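Local coordinates for UPF0403 protein yphP (Bacillus subtilis, PDB 3FHK), which reduces mixed disulfides between protein thiols and bacillithiol, acting as a dithiol bacilliredoxin of the thioredoxin superfamily with disulfide isomerase activity, at residues V51-V55 and F85-D89; E22-F28 and R64-T68. The protein carries 2 engineered substitutions. The contacts are given in a common frame with arbitrary orientation. Numbering follows the deposited sequence.

The two contacts adjoin, their centres about 13 Å apart, and their segments interleave along the chain. Contact 1 lies at the C-terminal ends of two neighbouring parallel strands, 47-53 and 80-85; contact 2 packs the end of helix 2-24 against helix 57-73, which follows strand 47-53. Arg64 ties them together: its NH1 lies 3.0 Å from Asn53 OD1, a probable hydrogen bond, while its NE belongs to the salt bridge of contact 2. Phe28 CE2 also packs 3.6 Å from Val51 CG2. The CXC active site, Cys56-Gly57-Cys58, lies between 51-55 and 64-68 in sequence; the side chain of nucleophile Cys56 is about 3 Å from that of Ser54 and 7 Å from that of Arg64.

Contact 1 (V51-V55 and F85-D89); sequences VVNSV and FAGQD
Val51 to Asn53 form the extended end of strand 47-53. Segment 85-89 leaves the neighbouring strand 80-85 in a turn leading to helix 90-97. Val52 (chi1 t) sets CG1 3.9 Å from Ala86 CB. Asn53 is the bridge residue, pairing in parallel with Phe85 at 4.5 Å between CA atoms, and its O accepts a hydrogen bond from Ala86 N (3.0 Å). Both side chains leave the same face of the sheet, and Phe85, with chi1 t, lays its ring beside Asn53, whose CB makes a CH-pi contact over it, 4.1 Å from the centroid. Asn53 OD1 takes a weak hydrogen bond from Ser54 N (2.8 Å) and another from Arg64 NH1. Ser54, still extended, turns its CB away from 85-89, and its OG bonds to Cys56 N. At Val55 the chain bends (psi -19°): CG2 meets the ring edge, 3.8 Å from Phe85 CE1, and a water links Val55 N (3.2 Å) to Ala86 O (2.6 Å). Beyond, Gln88 N and Asp89 N both bond to Phe85 O around Gly87, whose positive phi suits glycine. Here two adjacent parallel strands of a thioredoxin-superfamily sheet end side by side, and 51-55 runs straight into the redox-active CXC motif.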
# COMPACT_ATOMS: atom_id res chain seq x y z
N VAL A 51 -24.70 -7.60 19.58
CA VAL A 51 -24.53 -7.00 18.28
C VAL A 51 -23.32 -7.61 17.60
O VAL A 51 -22.21 -7.59 18.14
CB VAL A 51 -24.35 -5.47 18.36
CG1 VAL A 51 -24.07 -4.89 16.97
CG2 VAL A 51 -25.58 -4.83 18.98
N VAL A 52 -23.55 -8.19 16.44
CA VAL A 52 -22.45 -8.65 15.62
C VAL A 52 -22.03 -7.51 14.72
O VAL A 52 -22.70 -7.18 13.73
CB VAL A 52 -22.83 -9.87 14.80
CG1 VAL A 52 -21.68 -10.23 13.87
CG2 VAL A 52 -23.15 -11.01 15.73
N ASN A 53 -20.91 -6.89 15.09
CA ASN A 53 -20.44 -5.68 14.46
C ASN A 53 -19.73 -6.00 13.15
O ASN A 53 -19.45 -7.16 12.86
CB ASN A 53 -19.53 -4.92 15.42
CG ASN A 53 -19.45 -3.43 15.12
OD1 ASN A 53 -20.10 -2.94 14.19
ND2 ASN A 53 -18.64 -2.72 15.89
N SER A 54 -19.45 -4.97 12.35
CA SER A 54 -18.86 -5.14 11.02
C SER A 54 -18.33 -3.80 10.50
O SER A 54 -18.77 -2.75 10.94
CB SER A 54 -19.90 -5.71 10.05
OG SER A 54 -19.53 -5.50 8.69
N VAL A 55 -17.41 -3.85 9.54
CA VAL A 55 -16.82 -2.63 8.97
C VAL A 55 -17.70 -1.97 7.89
O VAL A 55 -17.52 -0.80 7.55
CB VAL A 55 -15.43 -2.94 8.36
CG1 VAL A 55 -14.84 -1.70 7.72
CG2 VAL A 55 -14.50 -3.45 9.43
N PHE A 85 -17.01 -8.48 16.97
CA PHE A 85 -16.71 -7.77 15.74
C PHE A 85 -16.35 -8.72 14.62
O PHE A 85 -15.22 -9.18 14.52
CB PHE A 85 -15.57 -6.78 15.96
CG PHE A 85 -15.62 -5.60 15.04
CD1 PHE A 85 -15.62 -5.78 13.67
CD2 PHE A 85 -15.68 -4.31 15.53
CE1 PHE A 85 -15.67 -4.71 12.81
CE2 PHE A 85 -15.73 -3.23 14.67
CZ PHE A 85 -15.74 -3.43 13.30
N ALA A 86 -17.32 -9.01 13.76
CA ALA A 86 -17.07 -9.96 12.67
C ALA A 86 -15.95 -9.48 11.76
O ALA A 86 -15.84 -8.30 11.45
CB ALA A 86 -18.35 -10.19 11.88
N GLY A 87 -15.10 -10.41 11.31
CA GLY A 87 -14.06 -10.06 10.36
C GLY A 87 -12.82 -9.50 11.02
O GLY A 87 -11.73 -9.56 10.45
N GLN A 88 -12.98 -8.96 12.23
CA GLN A 88 -11.85 -8.44 13.00
C GLN A 88 -11.47 -9.37 14.15
O GLN A 88 -10.31 -9.73 14.30
CB GLN A 88 -12.15 -7.03 13.52
CG GLN A 88 -12.42 -6.01 12.42
CD GLN A 88 -11.25 -5.85 11.46
OE1 GLN A 88 -10.14 -5.46 11.86
NE2 GLN A 88 -11.49 -6.13 10.18
N ASP A 89 -12.45 -9.74 14.96
CA ASP A 89 -12.25 -10.75 15.99
C ASP A 89 -12.94 -12.03 15.55
O ASP A 89 -14.06 -12.31 15.96
CB ASP A 89 -12.83 -10.28 17.33
CG ASP A 89 -12.21 -9.01 17.83
OD1 ASP A 89 -11.09 -8.68 17.38
OD2 ASP A 89 -12.83 -8.33 18.66
O HOH W 1 -15.74 -6.63 9.43

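Contact 2 (E22-F28 and R64-T68); sequences ELTGAGF and RPAAT
Arg64, Glu22 and Thr68 bury the most surface here, and they lie where the last turn of helix 2-24 meets helix 57-73. Nearest CA pairs are Leu23 with Arg64 (6.7 Å) and Ala26 with Thr68 (6.5 Å). Glu22 reaches across with chi1 and chi2 both t, so that OE1 accepts a hydrogen bond from Arg64 NE (3.0 Å, 161°) near the guanidinium plane, forming a salt bridge. Arg64 leaves its helix with chi1 m and chi2 t, and its CD rests 3.8 Å from Leu23 CG. Its NH1 continues to Asn53 OD1, joining the ion pair to the end of strand 47-53. One turn on, Thr68 N bonds to Arg64 O (3.1 Å), while the N of Pro65 has no such bond to the preceding turn and the helix kinks there. With chi1 p, Thr68 presents CG2 to Leu23 CD2 (3.7 Å), Ala26 CB (3.9 Å) and Phe28 CE1 (3.9 Å); its OG1 lies 2.4 Å from a water that also makes weak bonds to Glu22 OE2 (3.3 Å) and Arg64 O (3.1 Å). The Phe28 ring, chi1 m, sets CZ 4.3 Å from Ala67 CB and packs onto strands 47-53 and 80-85. What brings Phe28 round is the way helix 2-24 ends: Gly27, at phi 88°, is the C' residue, with Phe28 N bonded to Leu23 O (3.2 Å) and Gly27 N to Thr24 O (3.0 Å). This Schellman motif turns the chain so that Phe28 packs beside helix 57-73, which begins within the CXC motif of this thioredoxin-superfamily protein.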
# COMPACT_ATOMS: atom_id res chain seq x y z
N GLU A 22 -17.74 3.19 19.15
CA GLU A 22 -19.13 3.55 18.90
C GLU A 22 -20.09 2.70 19.74
O GLU A 22 -21.05 3.24 20.30
CB GLU A 22 -19.47 3.45 17.41
CG GLU A 22 -20.93 3.73 17.10
CD GLU A 22 -21.17 4.11 15.65
OE1 GLU A 22 -20.19 4.13 14.88
OE2 GLU A 22 -22.34 4.40 15.29
N LEU A 23 -19.82 1.40 19.85
CA LEU A 23 -20.62 0.52 20.70
C LEU A 23 -20.16 0.50 22.15
O LEU A 23 -20.99 0.56 23.07
CB LEU A 23 -20.63 -0.92 20.15
CG LEU A 23 -21.29 -1.10 18.78
CD1 LEU A 23 -21.11 -2.52 18.26
CD2 LEU A 23 -22.78 -0.74 18.86
N THR A 24 -18.85 0.41 22.37
CA THR A 24 -18.32 0.18 23.72
C THR A 24 -18.49 1.42 24.58
O THR A 24 -18.75 1.32 25.78
CB THR A 24 -16.85 -0.30 23.72
OG1 THR A 24 -16.01 0.64 23.04
CG2 THR A 24 -16.74 -1.66 23.01
N GLY A 25 -18.37 2.59 23.96
CA GLY A 25 -18.62 3.83 24.65
C GLY A 25 -20.08 3.99 24.99
O GLY A 25 -20.46 4.91 25.70
N ALA A 26 -20.91 3.09 24.47
CA ALA A 26 -22.33 3.11 24.78
C ALA A 26 -22.70 1.97 25.75
O ALA A 26 -23.87 1.62 25.89
CB ALA A 26 -23.15 3.02 23.52
N GLY A 27 -21.70 1.41 26.41
CA GLY A 27 -21.96 0.38 27.40
C GLY A 27 -22.02 -1.05 26.85
O GLY A 27 -22.22 -1.97 27.61
N PHE A 28 -21.84 -1.24 25.53
CA PHE A 28 -21.72 -2.60 24.98
C PHE A 28 -20.33 -3.16 25.29
O PHE A 28 -19.31 -2.58 24.90
CB PHE A 28 -21.99 -2.67 23.47
CG PHE A 28 -23.41 -2.40 23.10
CD1 PHE A 28 -23.97 -1.14 23.33
CD2 PHE A 28 -24.19 -3.39 22.53
CE1 PHE A 28 -25.30 -0.88 23.00
CE2 PHE A 28 -25.52 -3.13 22.18
CZ PHE A 28 -26.07 -1.88 22.42
N ARG A 64 -25.26 -0.15 14.15
CA ARG A 64 -24.72 0.44 15.38
C ARG A 64 -25.62 1.56 15.93
O ARG A 64 -25.97 1.55 17.11
CB ARG A 64 -23.27 0.93 15.18
CG ARG A 64 -22.28 -0.22 15.00
CD ARG A 64 -20.84 0.21 15.26
NE ARG A 64 -20.40 1.20 14.28
CZ ARG A 64 -19.81 0.91 13.13
NH1 ARG A 64 -19.56 -0.35 12.81
NH2 ARG A 64 -19.45 1.88 12.29
N PRO A 65 -26.02 2.50 15.07
CA PRO A 65 -26.85 3.61 15.57
C PRO A 65 -28.18 3.09 16.12
O PRO A 65 -28.65 3.56 17.17
CB PRO A 65 -27.09 4.48 14.33
CG PRO A 65 -26.02 4.08 13.35
CD PRO A 65 -25.64 2.67 13.66
N ALA A 66 -28.78 2.12 15.43
CA ALA A 66 -30.08 1.59 15.85
C ALA A 66 -29.99 0.87 17.18
O ALA A 66 -30.84 1.03 18.04
CB ALA A 66 -30.65 0.66 14.79
N ALA A 67 -28.93 0.08 17.35
CA ALA A 67 -28.73 -0.71 18.55
C ALA A 67 -28.54 0.19 19.77
O ALA A 67 -29.14 -0.06 20.82
CB ALA A 67 -27.53 -1.62 18.38
N THR A 68 -27.70 1.20 19.64
CA THR A 68 -27.37 2.05 20.79
C THR A 68 -28.54 2.97 21.16
O THR A 68 -28.75 3.26 22.33
CB THR A 68 -26.06 2.86 20.57
OG1 THR A 68 -26.23 3.78 19.48
CG2 THR A 68 -24.91 1.91 20.26
O HOH W 2 -24.54 4.23 17.77